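Local coordinates for Lmo0181 protein (Listeria monocytogenes serovar 1/2a, PDB 5F7V) that binds cycloalternan as an extracellular solute-binding protein, probably a lipoprotein that delivers it to an ABC transporter in the cell membrane, at residues Leu74-Glu84 with Tyr111-Lys119; Phe101-Gln109 with Glu320-Glu328. All coordinates share one frame; numbering follows the deposited sequence.

Contact 1: Leu74-Glu84 with Tyr111-Lys119; sequences LNYETFMQYAE and YDAFKYDGK. With GLC (alpha-D-glucopyranose), chain B.
Phe-79 of the helix that follows strand 71-75 is wedged against the turn Asp-112 to Lys-115. One face of its ring receives Phe-114 CA, 3.8 Å from the ring centroid, while Ala-83 CB, one helical turn on, lies over the opposite face. The Phe-114 ring brings its edge toward the face of Phe-79 in an offset edge-to-face pair, planes at 85°, with Phe-114 CD1 3.7 Å from Phe-79 CD1. The carbonyl oxygens of Ala-113, Lys-115 and Phe-114 follow the Phe-79 ring from CD2 past CE2 to CZ, the ring reaching them because CG stands anti to the backbone N (chi1 169°). Beside this pair, Ala-113 CB sits over the centre of the Tyr-76 ring, a CH-pi contact of 3.5 Å to the centroid. On the other flank, Tyr-116 lays a face along the backbone at Ala-83 and Glu-84, and its CB and CG pack on the Ala-83 methyl; in one of its two conformers Met-80 brings CE to the edge of that ring.

Further out, the type I turn is tied by Lys-115 NZ to Asp-112 OD1 (3.2 Å) in a salt bridge, Lys-115 also bonding Gln-120. The helix start is fixed by Asn-75, the N-cap, whose OD1 takes Thr-78 OG1 in the carbonyl plane at 2.7 Å and, more weakly, Thr-78 N. Those bonds orient the amide, whose ND2 donates to glucose O4 at 2.9 Å; O4 in turn donates to Glu-77 OE2 at 2.7 Å in the conformer described, OE2 also accepting from Asn-180 ND2. Across the segments themselves, cohesion is apolar and aromatic, whereas Asn-75 ND2 and the Glu-77 carboxylate face the sugar: one sugar hydroxyl acts as both acceptor and donor between a capping amide and a carboxylate.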
loop_
_atom_site.group_PDB
_atom_site.type_symbol
_atom_site.label_atom_id
_atom_site.label_comp_id
_atom_site.label_asym_id
_atom_site.label_seq_id
_atom_site.Cartn_x
_atom_site.Cartn_y
_atom_site.Cartn_z
ATOM N N LEU A 74 7.841 -5.088 -7.201
ATOM C CA LEU A 74 7.635 -3.623 -7.344
ATOM C C LEU A 74 6.237 -3.335 -6.917
ATOM O O LEU A 74 5.365 -4.152 -7.041
ATOM C CB LEU A 74 7.804 -3.127 -8.774
ATOM C CG LEU A 74 9.227 -3.267 -9.306
ATOM C CD1 LEU A 74 9.229 -2.964 -10.798
ATOM C CD2 LEU A 74 10.227 -2.413 -8.589
ATOM N N ASN A 75 6.067 -2.146 -6.353
ATOM C CA ASN A 75 4.736 -1.626 -6.061
ATOM C C ASN A 75 4.255 -0.741 -7.204
ATOM O O ASN A 75 5.004 -0.326 -8.084
ATOM C CB ASN A 75 4.675 -0.974 -4.662
ATOM C CG ASN A 75 5.553 0.232 -4.508
ATOM O OD1 ASN A 75 6.277 0.595 -5.397
ATOM N ND2 ASN A 75 5.494 0.804 -3.337
ATOM N N TYR A 76 2.964 -0.428 -7.159
ATOM C CA TYR A 76 2.332 0.384 -8.178
ATOM C C TYR A 76 3.063 1.707 -8.294
ATOM O O TYR A 76 3.373 2.148 -9.390
ATOM C CB TYR A 76 0.871 0.586 -7.765
ATOM C CG TYR A 76 -0.128 1.024 -8.832
ATOM C CD1 TYR A 76 0.172 1.914 -9.861
ATOM C CD2 TYR A 76 -1.430 0.572 -8.759
ATOM C CE1 TYR A 76 -0.787 2.278 -10.777
ATOM C CE2 TYR A 76 -2.392 0.903 -9.692
ATOM C CZ TYR A 76 -2.056 1.783 -10.695
ATOM O OH TYR A 76 -3.004 2.152 -11.615
ATOM N N GLU A 77 3.370 2.313 -7.154
ATOM C CA GLU A 77 3.843 3.690 -7.240
ATOM C C GLU A 77 5.323 3.787 -7.577
ATOM O O GLU A 77 5.736 4.884 -7.917
ATOM C CB GLU A 77 3.437 4.486 -5.997
ATOM C CG GLU A 77 3.916 3.956 -4.654
ATOM C CD GLU A 77 3.037 2.893 -3.988
ATOM O OE1 GLU A 77 2.494 1.999 -4.675
ATOM O OE2 GLU A 77 2.908 2.915 -2.740
ATOM N N THR A 78 6.116 2.713 -7.525
ATOM C CA THR A 78 7.521 2.787 -7.986
ATOM C C THR A 78 7.697 2.203 -9.366
ATOM O O THR A 78 8.737 2.368 -10.000
ATOM C CB THR A 78 8.461 2.073 -7.000
ATOM O OG1 THR A 78 8.156 2.499 -5.673
ATOM C CG2 THR A 78 9.920 2.373 -7.229
ATOM N N PHE A 79 6.684 1.495 -9.864
ATOM C CA PHE A 79 6.814 0.855 -11.169
ATOM C C PHE A 79 7.324 1.786 -12.280
ATOM O O PHE A 79 8.248 1.387 -12.990
ATOM C CB PHE A 79 5.489 0.201 -11.593
ATOM C CG PHE A 79 5.460 -0.260 -13.016
ATOM C CD1 PHE A 79 6.111 -1.410 -13.360
ATOM C CD2 PHE A 79 4.837 0.480 -13.993
ATOM C CE1 PHE A 79 6.098 -1.823 -14.686
ATOM C CE2 PHE A 79 4.798 0.070 -15.299
ATOM C CZ PHE A 79 5.453 -1.096 -15.659
ATOM N N MET A 80 6.737 2.966 -12.467
ATOM C CA MET A 80 7.112 3.769 -13.625
ATOM C C MET A 80 8.581 4.168 -13.554
ATOM O O MET A 80 9.269 4.188 -14.577
ATOM C CB MET A 80 6.228 4.997 -13.753
ATOM C CG MET A 80 6.739 5.871 -14.874
ATOM S SD MET A 80 5.706 7.301 -15.159
ATOM C CE MET A 80 5.655 7.218 -16.943
ATOM N N GLN A 81 9.092 4.412 -12.353
ATOM C CA GLN A 81 10.508 4.734 -12.196
ATOM C C GLN A 81 11.364 3.647 -12.825
ATOM O O GLN A 81 12.333 3.934 -13.536
ATOM C CB GLN A 81 10.886 4.904 -10.725
ATOM C CG GLN A 81 12.288 5.464 -10.557
ATOM C CD GLN A 81 12.673 5.774 -9.129
ATOM O OE1 GLN A 81 11.973 5.463 -8.165
ATOM N NE2 GLN A 81 13.833 6.379 -8.989
ATOM N N TYR A 82 11.039 2.387 -12.550
ATOM C CA TYR A 82 11.810 1.248 -13.080
ATOM C C TYR A 82 11.567 0.988 -14.551
ATOM O O TYR A 82 12.472 0.710 -15.337
ATOM C CB TYR A 82 11.554 -0.001 -12.229
ATOM C CG TYR A 82 12.326 0.006 -10.924
ATOM C CD1 TYR A 82 12.140 0.982 -9.971
ATOM C CD2 TYR A 82 13.292 -0.967 -10.650
ATOM C CE1 TYR A 82 12.848 0.992 -8.785
ATOM C CE2 TYR A 82 14.014 -0.958 -9.479
ATOM C CZ TYR A 82 13.783 0.033 -8.541
ATOM O OH TYR A 82 14.486 0.093 -7.350
ATOM N N ALA A 83 10.318 1.105 -14.959
ATOM C CA ALA A 83 9.980 0.844 -16.352
ATOM C C ALA A 83 10.667 1.850 -17.230
ATOM O O ALA A 83 11.259 1.452 -18.222
ATOM C CB ALA A 83 8.480 0.850 -16.572
ATOM N N GLU A 84 10.639 3.120 -16.842
ATOM C CA GLU A 84 11.223 4.180 -17.649
ATOM C C GLU A 84 12.756 4.182 -17.662
ATOM O O GLU A 84 13.379 4.687 -18.596
ATOM C CB GLU A 84 10.686 5.536 -17.198
ATOM C CG GLU A 84 10.914 6.602 -18.248
ATOM C CD GLU A 84 10.137 7.867 -17.976
ATOM O OE1 GLU A 84 9.236 7.908 -17.101
ATOM O OE2 GLU A 84 10.460 8.833 -18.687
ATOM N N TYR A 111 -3.644 -5.598 -12.761
ATOM C CA TYR A 111 -2.856 -6.052 -13.925
ATOM C C TYR A 111 -2.300 -4.864 -14.690
ATOM O O TYR A 111 -1.110 -4.845 -15.093
ATOM C CB TYR A 111 -3.731 -6.938 -14.823
ATOM C CG TYR A 111 -3.005 -7.581 -15.973
ATOM C CD1 TYR A 111 -2.021 -8.546 -15.772
ATOM C CD2 TYR A 111 -3.261 -7.212 -17.276
ATOM C CE1 TYR A 111 -1.342 -9.148 -16.820
ATOM C CE2 TYR A 111 -2.588 -7.806 -18.337
ATOM C CZ TYR A 111 -1.636 -8.774 -18.096
ATOM O OH TYR A 111 -0.919 -9.405 -19.096
ATOM N N ASP A 112 -3.150 -3.866 -14.913
ATOM C CA ASP A 112 -2.769 -2.683 -15.691
ATOM C C ASP A 112 -1.690 -1.822 -15.028
ATOM O O ASP A 112 -1.035 -1.013 -15.701
ATOM C CB ASP A 112 -3.986 -1.810 -15.986
ATOM C CG ASP A 112 -4.979 -2.428 -16.966
ATOM O OD1 ASP A 112 -4.644 -3.437 -17.637
ATOM O OD2 ASP A 112 -6.103 -1.867 -17.015
ATOM N N ALA A 113 -1.511 -1.974 -13.724
ATOM C CA ALA A 113 -0.530 -1.188 -12.980
ATOM C C ALA A 113 0.886 -1.402 -13.469
ATOM O O ALA A 113 1.750 -0.536 -13.238
ATOM C CB ALA A 113 -0.613 -1.532 -11.498
ATOM N N PHE A 114 1.120 -2.521 -14.160
ATOM C CA PHE A 114 2.454 -2.934 -14.561
ATOM C C PHE A 114 2.638 -2.886 -16.058
ATOM O O PHE A 114 3.478 -3.580 -16.596
ATOM C CB PHE A 114 2.832 -4.283 -13.934
ATOM C CG PHE A 114 2.708 -4.220 -12.438
ATOM C CD1 PHE A 114 3.675 -3.583 -11.695
ATOM C CD2 PHE A 114 1.589 -4.712 -11.786
ATOM C CE1 PHE A 114 3.543 -3.413 -10.340
ATOM C CE2 PHE A 114 1.451 -4.555 -10.446
ATOM C CZ PHE A 114 2.417 -3.885 -9.726
ATOM N N LYS A 115 1.835 -2.049 -16.692
ATOM C CA LYS A 115 1.953 -1.770 -18.114
ATOM C C LYS A 115 2.592 -0.392 -18.297
ATOM O O LYS A 115 2.251 0.548 -17.569
ATOM C CB LYS A 115 0.561 -1.820 -18.743
ATOM C CG LYS A 115 0.439 -1.770 -20.256
ATOM C CD LYS A 115 -0.987 -2.015 -20.741
ATOM C CE LYS A 115 -2.004 -2.591 -19.755
ATOM N NZ LYS A 115 -2.082 -4.059 -19.443
ATOM N N TYR A 116 3.525 -0.316 -19.232
ATOM C CA TYR A 116 4.222 0.907 -19.573
ATOM C C TYR A 116 4.352 0.949 -21.091
ATOM O O TYR A 116 4.783 -0.025 -21.707
ATOM C CB TYR A 116 5.603 0.951 -18.924
ATOM C CG TYR A 116 6.466 2.094 -19.406
ATOM C CD1 TYR A 116 6.150 3.409 -19.084
ATOM C CD2 TYR A 116 7.595 1.855 -20.167
ATOM C CE1 TYR A 116 6.939 4.469 -19.499
ATOM C CE2 TYR A 116 8.388 2.908 -20.603
ATOM C CZ TYR A 116 8.047 4.211 -20.272
ATOM O OH TYR A 116 8.853 5.259 -20.690
ATOM N N ASP A 117 3.956 2.078 -21.673
ATOM C CA ASP A 117 3.986 2.298 -23.129
ATOM C C ASP A 117 3.321 1.130 -23.883
ATOM O O ASP A 117 3.865 0.630 -24.872
ATOM C CB ASP A 117 5.434 2.476 -23.620
ATOM C CG ASP A 117 6.016 3.863 -23.330
ATOM O OD1 ASP A 117 5.420 4.705 -22.611
ATOM O OD2 ASP A 117 7.129 4.134 -23.849
ATOM N N GLY A 118 2.186 0.670 -23.365
ATOM C CA GLY A 118 1.401 -0.384 -24.000
ATOM C C GLY A 118 1.936 -1.802 -23.859
ATOM O O GLY A 118 1.421 -2.704 -24.505
ATOM N N LYS A 119 2.971 -1.999 -23.041
ATOM C CA LYS A 119 3.608 -3.310 -22.877
ATOM C C LYS A 119 3.602 -3.722 -21.399
ATOM O O LYS A 119 3.717 -2.893 -20.492
ATOM C CB LYS A 119 5.035 -3.258 -23.387
ATOM C CG LYS A 119 5.118 -3.026 -24.897
ATOM C CD LYS A 119 6.536 -2.730 -25.341
ATOM C CE LYS A 119 6.995 -1.349 -24.919
ATOM N NZ LYS A 119 8.328 -1.073 -25.512
HETATM C C1 GLC B . 1.795 -2.167 1.055
HETATM C C2 GLC B . 1.506 -2.709 -0.326
HETATM C C3 GLC B . 2.276 -1.921 -1.370
HETATM C C4 GLC B . 2.032 -0.426 -1.202
HETATM C C5 GLC B . 2.379 0.006 0.217
HETATM C C6 GLC B . 2.042 1.466 0.491
HETATM O O2 GLC B . 1.860 -4.097 -0.358
HETATM O O3 GLC B . 1.808 -2.334 -2.651
HETATM O O4 GLC B . 2.923 0.261 -2.087
HETATM O O5 GLC B . 1.582 -0.764 1.144
HETATM O O6 GLC B . 2.261 1.622 1.912
#

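Contact 2: Phe101-Gln109 with Glu320-Glu328; sequences FDPSTLNKQ and ELPATENKE. With GLC (alpha-D-glucopyranose), chain B.
Glu-325 OE2 accepts from two waters that link it to 101-109: one, 2.8 Å away, accepts from Asn-107 ND2; the other takes the Lys-108 N-H. Glu-325, its CG anti to the carbonyl carbon (chi1 -60°) and the chain extended beyond, carries its carboxylate past Leu-106 and Asn-107 to reach them. Asn-107 OD1 meanwhile caps helix 108-112 by accepting from Ala-110 N.

Two backbone bonds join these loops. Asn-107 N donates to Ala-323 O at 2.8 Å, in the carbonyl plane, the shorter of the two. The other runs from Glu-325 N to Thr-105 O (3.1 Å) and is nearly straight, 171° at the hydrogen. Between them lie Leu-106 and Thr-324, their CA atoms 4.4 Å apart, and CA-H...O contacts accompany both bonds, the closer from Leu-106 CA to Ala-323 O at 3.2 Å. This is a single antiparallel beta bridge, with Leu-106 and Thr-324 as its non-hydrogen-bonded pair, between the loop leading into helix 108-112 and the loop that precedes helix 327-335; it joins parts of the chain more than 200 residues apart in a solute-binding protein fold.

The Leu-106 side chain bends back so that CD2 rests 3.9 Å from Ala-323 CB. At the start of 320-328, Glu-320 OE2 accepts from glucose O2 at 2.6 Å, while OE1 is bonded to Ser-126 OG.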
loop_
_atom_site.group_PDB
_atom_site.type_symbol
_atom_site.label_atom_id
_atom_site.label_comp_id
_atom_site.label_asym_id
_atom_site.label_seq_id
_atom_site.Cartn_x
_atom_site.Cartn_y
_atom_site.Cartn_z
ATOM N N PHE A 101 -2.337 -18.780 -19.599
ATOM C CA PHE A 101 -2.488 -17.563 -18.772
ATOM C C PHE A 101 -3.549 -16.691 -19.416
ATOM O O PHE A 101 -3.512 -16.427 -20.619
ATOM C CB PHE A 101 -1.144 -16.793 -18.618
ATOM C CG PHE A 101 -1.226 -15.463 -17.910
ATOM C CD1 PHE A 101 -1.380 -15.372 -16.530
ATOM C CD2 PHE A 101 -1.108 -14.281 -18.622
ATOM C CE1 PHE A 101 -1.444 -14.156 -15.882
ATOM C CE2 PHE A 101 -1.147 -13.043 -17.979
ATOM C CZ PHE A 101 -1.350 -12.988 -16.617
ATOM N N ASP A 102 -4.511 -16.283 -18.597
ATOM C CA ASP A 102 -5.687 -15.564 -19.085
ATOM C C ASP A 102 -5.804 -14.320 -18.203
ATOM O O ASP A 102 -6.377 -14.338 -17.120
ATOM C CB ASP A 102 -6.950 -16.436 -19.041
ATOM C CG ASP A 102 -8.194 -15.698 -19.505
ATOM O OD1 ASP A 102 -8.130 -14.497 -19.857
ATOM O OD2 ASP A 102 -9.282 -16.295 -19.529
ATOM N N PRO A 103 -5.249 -13.186 -18.653
ATOM C CA PRO A 103 -5.355 -12.011 -17.780
ATOM C C PRO A 103 -6.769 -11.446 -17.559
ATOM O O PRO A 103 -6.967 -10.647 -16.649
ATOM C CB PRO A 103 -4.376 -11.024 -18.412
ATOM C CG PRO A 103 -4.191 -11.466 -19.789
ATOM C CD PRO A 103 -4.434 -12.946 -19.850
ATOM N N SER A 104 -7.760 -11.897 -18.344
ATOM C CA SER A 104 -9.140 -11.474 -18.123
ATOM C C SER A 104 -9.743 -12.000 -16.823
ATOM O O SER A 104 -10.772 -11.509 -16.387
ATOM C CB SER A 104 -10.069 -11.806 -19.297
ATOM O OG SER A 104 -10.411 -13.177 -19.365
ATOM N N THR A 105 -9.078 -12.964 -16.190
ATOM C CA THR A 105 -9.491 -13.490 -14.911
ATOM C C THR A 105 -8.876 -12.769 -13.734
ATOM O O THR A 105 -9.173 -13.145 -12.589
ATOM C CB THR A 105 -9.139 -14.991 -14.789
ATOM O OG1 THR A 105 -7.712 -15.147 -14.780
ATOM C CG2 THR A 105 -9.785 -15.817 -15.889
ATOM N N LEU A 106 -8.040 -11.765 -14.010
ATOM C CA LEU A 106 -7.380 -11.009 -12.954
ATOM C C LEU A 106 -8.029 -9.660 -12.739
ATOM O O LEU A 106 -8.683 -9.119 -13.619
ATOM C CB LEU A 106 -5.918 -10.792 -13.330
ATOM C CG LEU A 106 -5.167 -12.078 -13.678
ATOM C CD1 LEU A 106 -3.700 -11.697 -13.821
ATOM C CD2 LEU A 106 -5.292 -13.106 -12.581
ATOM N N ASN A 107 -7.851 -9.098 -11.549
ATOM C CA ASN A 107 -8.261 -7.710 -11.334
ATOM C C ASN A 107 -7.573 -6.798 -12.341
ATOM O O ASN A 107 -6.351 -6.761 -12.458
ATOM C CB ASN A 107 -7.908 -7.291 -9.914
ATOM C CG ASN A 107 -8.288 -5.860 -9.622
ATOM O OD1 ASN A 107 -7.675 -4.926 -10.135
ATOM N ND2 ASN A 107 -9.298 -5.668 -8.763
ATOM N N LYS A 108 -8.391 -6.076 -13.090
ATOM C CA LYS A 108 -7.841 -5.315 -14.197
ATOM C C LYS A 108 -6.973 -4.123 -13.817
ATOM O O LYS A 108 -5.960 -3.871 -14.469
ATOM C CB LYS A 108 -8.968 -4.808 -15.060
ATOM C CG LYS A 108 -8.443 -4.345 -16.410
ATOM C CD LYS A 108 -9.541 -4.145 -17.416
ATOM C CE LYS A 108 -9.046 -3.310 -18.585
ATOM N NZ LYS A 108 -10.207 -2.755 -19.340
ATOM N N GLN A 109 -7.379 -3.434 -12.760
ATOM C CA GLN A 109 -6.583 -2.318 -12.272
ATOM C C GLN A 109 -5.220 -2.804 -11.784
ATOM O O GLN A 109 -4.210 -2.161 -12.020
ATOM C CB GLN A 109 -7.317 -1.579 -11.147
ATOM C CG GLN A 109 -8.520 -0.798 -11.637
ATOM C CD GLN A 109 -9.653 -1.714 -12.034
ATOM O OE1 GLN A 109 -10.015 -2.650 -11.319
ATOM N NE2 GLN A 109 -10.184 -1.480 -13.207
ATOM N N GLU A 320 -2.829 -9.843 1.777
ATOM C CA GLU A 320 -3.438 -8.957 0.767
ATOM C C GLU A 320 -4.475 -9.779 0.004
ATOM O O GLU A 320 -5.096 -10.654 0.601
ATOM C CB GLU A 320 -2.409 -8.271 -0.114
ATOM C CG GLU A 320 -1.427 -7.448 0.729
ATOM C CD GLU A 320 -0.528 -6.535 -0.059
ATOM O OE1 GLU A 320 -0.558 -6.562 -1.335
ATOM O OE2 GLU A 320 0.230 -5.819 0.633
ATOM N N LEU A 321 -4.711 -9.513 -1.273
ATOM C CA LEU A 321 -5.644 -10.253 -2.117
ATOM C C LEU A 321 -4.895 -10.733 -3.332
ATOM O O LEU A 321 -4.064 -10.024 -3.863
ATOM C CB LEU A 321 -6.835 -9.354 -2.504
ATOM C CG LEU A 321 -7.775 -8.937 -1.366
ATOM C CD1 LEU A 321 -8.732 -7.871 -1.873
ATOM C CD2 LEU A 321 -8.521 -10.121 -0.806
ATOM N N PRO A 322 -5.201 -11.944 -3.797
ATOM C CA PRO A 322 -4.640 -12.444 -5.049
ATOM C C PRO A 322 -5.202 -11.691 -6.239
ATOM O O PRO A 322 -6.242 -11.062 -6.174
ATOM C CB PRO A 322 -5.059 -13.903 -5.046
ATOM C CG PRO A 322 -6.388 -13.860 -4.356
ATOM C CD PRO A 322 -6.273 -12.820 -3.287
ATOM N N ALA A 323 -4.452 -11.733 -7.323
ATOM C CA ALA A 323 -4.930 -11.135 -8.548
ATOM C C ALA A 323 -6.168 -11.781 -9.145
ATOM O O ALA A 323 -6.961 -11.111 -9.789
ATOM C CB ALA A 323 -3.828 -11.110 -9.558
ATOM N N THR A 324 -6.320 -13.087 -8.959
ATOM C CA THR A 324 -7.491 -13.788 -9.493
ATOM C C THR A 324 -8.767 -13.289 -8.799
ATOM O O THR A 324 -8.744 -13.118 -7.580
ATOM C CB THR A 324 -7.305 -15.312 -9.370
ATOM O OG1 THR A 324 -6.176 -15.711 -10.163
ATOM C CG2 THR A 324 -8.570 -16.028 -9.871
ATOM N N GLU A 325 -9.834 -13.035 -9.556
ATOM C CA GLU A 325 -11.169 -12.667 -9.035
ATOM C C GLU A 325 -12.210 -13.765 -8.764
ATOM O O GLU A 325 -13.348 -13.490 -8.385
ATOM C CB GLU A 325 -11.817 -11.687 -9.995
ATOM C CG GLU A 325 -10.971 -10.441 -10.111
ATOM C CD GLU A 325 -11.543 -9.489 -11.141
ATOM O OE1 GLU A 325 -11.708 -9.908 -12.322
ATOM O OE2 GLU A 325 -11.819 -8.340 -10.722
ATOM N N ASN A 326 -11.844 -15.011 -8.998
ATOM C CA ASN A 326 -12.779 -16.133 -8.860
ATOM C C ASN A 326 -13.447 -16.151 -7.473
ATOM O O ASN A 326 -12.778 -16.005 -6.453
ATOM C CB ASN A 326 -11.993 -17.406 -9.142
ATOM C CG ASN A 326 -12.824 -18.646 -8.985
ATOM O OD1 ASN A 326 -12.906 -19.185 -7.873
ATOM N ND2 ASN A 326 -13.441 -19.111 -10.072
ATOM N N LYS A 327 -14.767 -16.320 -7.426
ATOM C CA LYS A 327 -15.512 -16.217 -6.166
ATOM C C LYS A 327 -15.193 -17.332 -5.192
ATOM O O LYS A 327 -15.179 -17.069 -3.988
ATOM C CB LYS A 327 -17.026 -16.137 -6.424
ATOM C CG LYS A 327 -17.434 -14.718 -6.796
ATOM C CD LYS A 327 -18.936 -14.631 -7.089
ATOM C CE LYS A 327 -19.251 -13.608 -8.188
ATOM N NZ LYS A 327 -20.546 -13.911 -8.868
ATOM N N GLU A 328 -14.919 -18.541 -5.671
ATOM C CA GLU A 328 -14.605 -19.672 -4.793
ATOM C C GLU A 328 -13.232 -19.465 -4.181
ATOM O O GLU A 328 -13.056 -19.813 -3.025
ATOM C CB GLU A 328 -14.704 -21.042 -5.460
ATOM C CG GLU A 328 -16.083 -21.311 -6.045
ATOM C CD GLU A 328 -16.213 -20.712 -7.433
ATOM O OE1 GLU A 328 -15.451 -21.145 -8.330
ATOM O OE2 GLU A 328 -17.047 -19.798 -7.618
HETATM C C1 GLC B . 1.795 -2.167 1.055
HETATM C C2 GLC B . 1.506 -2.709 -0.326
HETATM C C3 GLC B . 2.276 -1.921 -1.370
HETATM C C4 GLC B . 2.032 -0.426 -1.202
HETATM C C5 GLC B . 2.379 0.006 0.217
HETATM C C6 GLC B . 2.042 1.466 0.491
HETATM O O2 GLC B . 1.860 -4.097 -0.358
HETATM O O3 GLC B . 1.808 -2.334 -2.651
HETATM O O4 GLC B . 2.923 0.261 -2.087
HETATM O O5 GLC B . 1.582 -0.764 1.144
HETATM O O6 GLC B . 2.261 1.622 1.912
HETATM O O HOH W 1 -11.153 -7.762 -8.068
HETATM O O HOH W 2 -11.265 -6.210 -12.604
#

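Contacts 1 and 2, with centres 18 Å apart, share helix 108-112: residues 108-109 belong to contact 2 and 111-112 to contact 1. Tyr-111 joins them, its CZ 3.6 Å from Pro-103 CB and its OH 3.8 Å from Phe-101 CE2, with Leu-106 packing against the same side chain. Both contacts also lean on strands 119-135 and 278-287. At the cycloalternan they converge on one glucose: Asn-75 and Glu-77 of contact 1 hold O4, Glu-320 of contact 2 takes O2, and Asn-283 of strand 278-287 also bonds this sugar. In each contact the pocket residues lie in the same segment as packing residues: Asn-75 and Glu-77 with Phe-79, Glu-320 with Ala-323.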